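Diol-dehydratase (Roseburia inulinivorans, PDB 5I2A) probably acts as a glycyl radical lyase that dehydrates 1,2-propanediol without vitamin B12. Local coordinates at residues Pro48-Lys53 with Leu207-Ile212. Residues are numbered along the deposited sequence; the frame is centred on the assembly and turned at random.
Sequences PVVMRK and LESILI
Met51 reaches from helix 49-63 to helix 200-233 and lies against Ser209 and Ile212 there. Its CB lies near Ser209 OG. CG is anti to the backbone N (chi1 177°), and the chain then bends at both chi2 and chi3. SD meets Ile212 CD1 at 3.5 Å, the two side chains crossing at about a right angle. The terminal CE comes beside the hydroxyl, 3.5 Å from Ser209 OG, and touches Glu208 CB at 4.0 Å, while the carboxylate of Glu208 is carried off from the interface. Ser209 points at the opposing helix where the backbones are nearest, with 5.4 Å between Met51 CA and Ser209 CA. Its OG sits 3.4 Å from Met51 CA and 3.3 Å from Val50 O, yet no hydrogen bond crosses the interface; the hydroxyl is bonded to Cys205 O, one turn back in its own helix. Val50 meets the hydroxyl from a different direction, CG1 being 3.7 Å from Ser209 OG. An alanine in place of Met51 would probably open a gap beside Ile212 CD1 and Glu208 CB, leaving Ser209 OG less covered. Around the pair, Val50 and Ser209 both touch Pro525 of helix 525-529, and Pro48, at the N-cap of helix 49-63, packs on Tyr140 of the second subunit. The short helix segments run nearly parallel, 3° apart with axes 8.8 Å from each other, a side-by-side helix pair with a small serine at its closest point, within the largely helical pyruvate formate lyase-like region of this glycyl radical enzyme.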
loop_
_atom_site.group_PDB
_atom_site.type_symbol
_atom_site.label_atom_id
_atom_site.label_comp_id
_atom_site.label_asym_id
_atom_site.label_seq_id
_atom_site.Cartn_x
_atom_site.Cartn_y
_atom_site.Cartn_z
ATOM N N PRO A 48 8.016 7.493 0.869
ATOM C CA PRO A 48 6.759 6.845 1.259
ATOM C C PRO A 48 5.629 7.863 1.368
ATOM O O PRO A 48 5.872 9.003 1.776
ATOM C CB PRO A 48 7.076 6.241 2.632
ATOM C CG PRO A 48 8.568 6.186 2.701
ATOM C CD PRO A 48 9.040 7.361 1.921
ATOM N N VAL A 49 4.424 7.438 1.014
ATOM C CA VAL A 49 3.255 8.306 0.988
ATOM C C VAL A 49 3.076 9.111 2.278
ATOM O O VAL A 49 2.875 10.317 2.236
ATOM C CB VAL A 49 1.961 7.500 0.752
ATOM C CG1 VAL A 49 0.789 8.447 0.637
ATOM C CG2 VAL A 49 2.076 6.653 -0.507
ATOM N N VAL A 50 3.151 8.443 3.421
ATOM C CA VAL A 50 2.821 9.125 4.652
ATOM C C VAL A 50 3.872 10.201 4.969
ATOM O O VAL A 50 3.549 11.228 5.561
ATOM C CB VAL A 50 2.653 8.133 5.832
ATOM C CG1 VAL A 50 3.990 7.533 6.273
ATOM C CG2 VAL A 50 1.971 8.828 6.994
ATOM N N MET A 51 5.119 9.974 4.556
ATOM C CA MET A 51 6.169 10.973 4.738
ATOM C C MET A 51 5.905 12.154 3.807
ATOM O O MET A 51 6.082 13.314 4.186
ATOM C CB MET A 51 7.558 10.380 4.476
ATOM C CG MET A 51 8.697 11.400 4.589
ATOM S SD MET A 51 8.760 12.261 6.180
ATOM C CE MET A 51 9.018 10.887 7.311
ATOM N N ARG A 52 5.447 11.862 2.598
ATOM C CA ARG A 52 5.110 12.933 1.671
ATOM C C ARG A 52 3.960 13.790 2.216
ATOM O O ARG A 52 3.979 15.010 2.041
ATOM C CB ARG A 52 4.757 12.373 0.297
ATOM C CG ARG A 52 5.911 11.571 -0.346
ATOM C CD ARG A 52 5.552 11.113 -1.749
ATOM N NE ARG A 52 5.556 12.208 -2.713
ATOM C CZ ARG A 52 4.992 12.142 -3.916
ATOM N NH1 ARG A 52 4.357 11.043 -4.297
ATOM N NH2 ARG A 52 5.054 13.177 -4.740
ATOM N N LYS A 53 2.983 13.164 2.881
ATOM C CA LYS A 53 1.848 13.915 3.458
ATOM C C LYS A 53 2.326 14.832 4.590
ATOM O O LYS A 53 1.878 15.970 4.707
ATOM C CB LYS A 53 0.755 12.977 4.005
ATOM C CG LYS A 53 0.113 12.031 3.003
ATOM C CD LYS A 53 -0.776 12.740 2.035
ATOM C CE LYS A 53 -2.003 13.296 2.753
ATOM N NZ LYS A 53 -2.744 14.185 1.853
ATOM N N LEU A 207 5.791 7.214 12.517
ATOM C CA LEU A 207 6.159 7.944 13.730
ATOM C C LEU A 207 6.981 9.204 13.397
ATOM O O LEU A 207 6.737 10.253 13.973
ATOM C CB LEU A 207 6.919 7.033 14.708
ATOM C CG LEU A 207 6.109 5.848 15.273
ATOM C CD1 LEU A 207 6.916 4.984 16.232
ATOM C CD2 LEU A 207 4.832 6.332 15.962
ATOM N N GLU A 208 7.928 9.119 12.460
ATOM C CA GLU A 208 8.694 10.308 12.073
ATOM C C GLU A 208 7.783 11.348 11.446
ATOM O O GLU A 208 7.970 12.542 11.648
ATOM C CB GLU A 208 9.814 9.979 11.083
ATOM C CG GLU A 208 10.832 8.969 11.569
ATOM C CD GLU A 208 11.933 9.578 12.409
ATOM O OE1 GLU A 208 11.811 10.759 12.815
ATOM O OE2 GLU A 208 12.935 8.865 12.651
ATOM N N SER A 209 6.814 10.880 10.665
ATOM C CA SER A 209 5.827 11.752 10.037
ATOM C C SER A 209 5.010 12.533 11.066
ATOM O O SER A 209 4.670 13.690 10.846
ATOM C CB SER A 209 4.878 10.942 9.154
ATOM O OG SER A 209 5.584 10.394 8.061
ATOM N N ILE A 210 4.688 11.893 12.181
ATOM C CA ILE A 210 3.987 12.594 13.246
ATOM C C ILE A 210 4.848 13.728 13.811
ATOM O O ILE A 210 4.361 14.841 14.004
ATOM C CB ILE A 210 3.576 11.648 14.376
ATOM C CG1 ILE A 210 2.521 10.653 13.876
ATOM C CG2 ILE A 210 3.057 12.450 15.580
ATOM C CD1 ILE A 210 2.101 9.578 14.929
ATOM N N LEU A 211 6.128 13.450 14.060
ATOM C CA LEU A 211 7.030 14.464 14.607
ATOM C C LEU A 211 7.056 15.700 13.704
ATOM O O LEU A 211 6.900 16.832 14.157
ATOM C CB LEU A 211 8.451 13.897 14.784
ATOM C CG LEU A 211 8.624 12.803 15.843
ATOM C CD1 LEU A 211 10.087 12.389 15.965
ATOM C CD2 LEU A 211 8.069 13.252 17.191
ATOM N N ILE A 212 7.224 15.462 12.415
ATOM C CA ILE A 212 7.238 16.528 11.437
ATOM C C ILE A 212 5.915 17.310 11.456
ATOM O O ILE A 212 5.918 18.542 11.438
ATOM C CB ILE A 212 7.529 15.970 10.037
ATOM C CG1 ILE A 212 8.973 15.454 9.996
ATOM C CG2 ILE A 212 7.314 17.041 8.968
ATOM C CD1 ILE A 212 9.294 14.571 8.817
#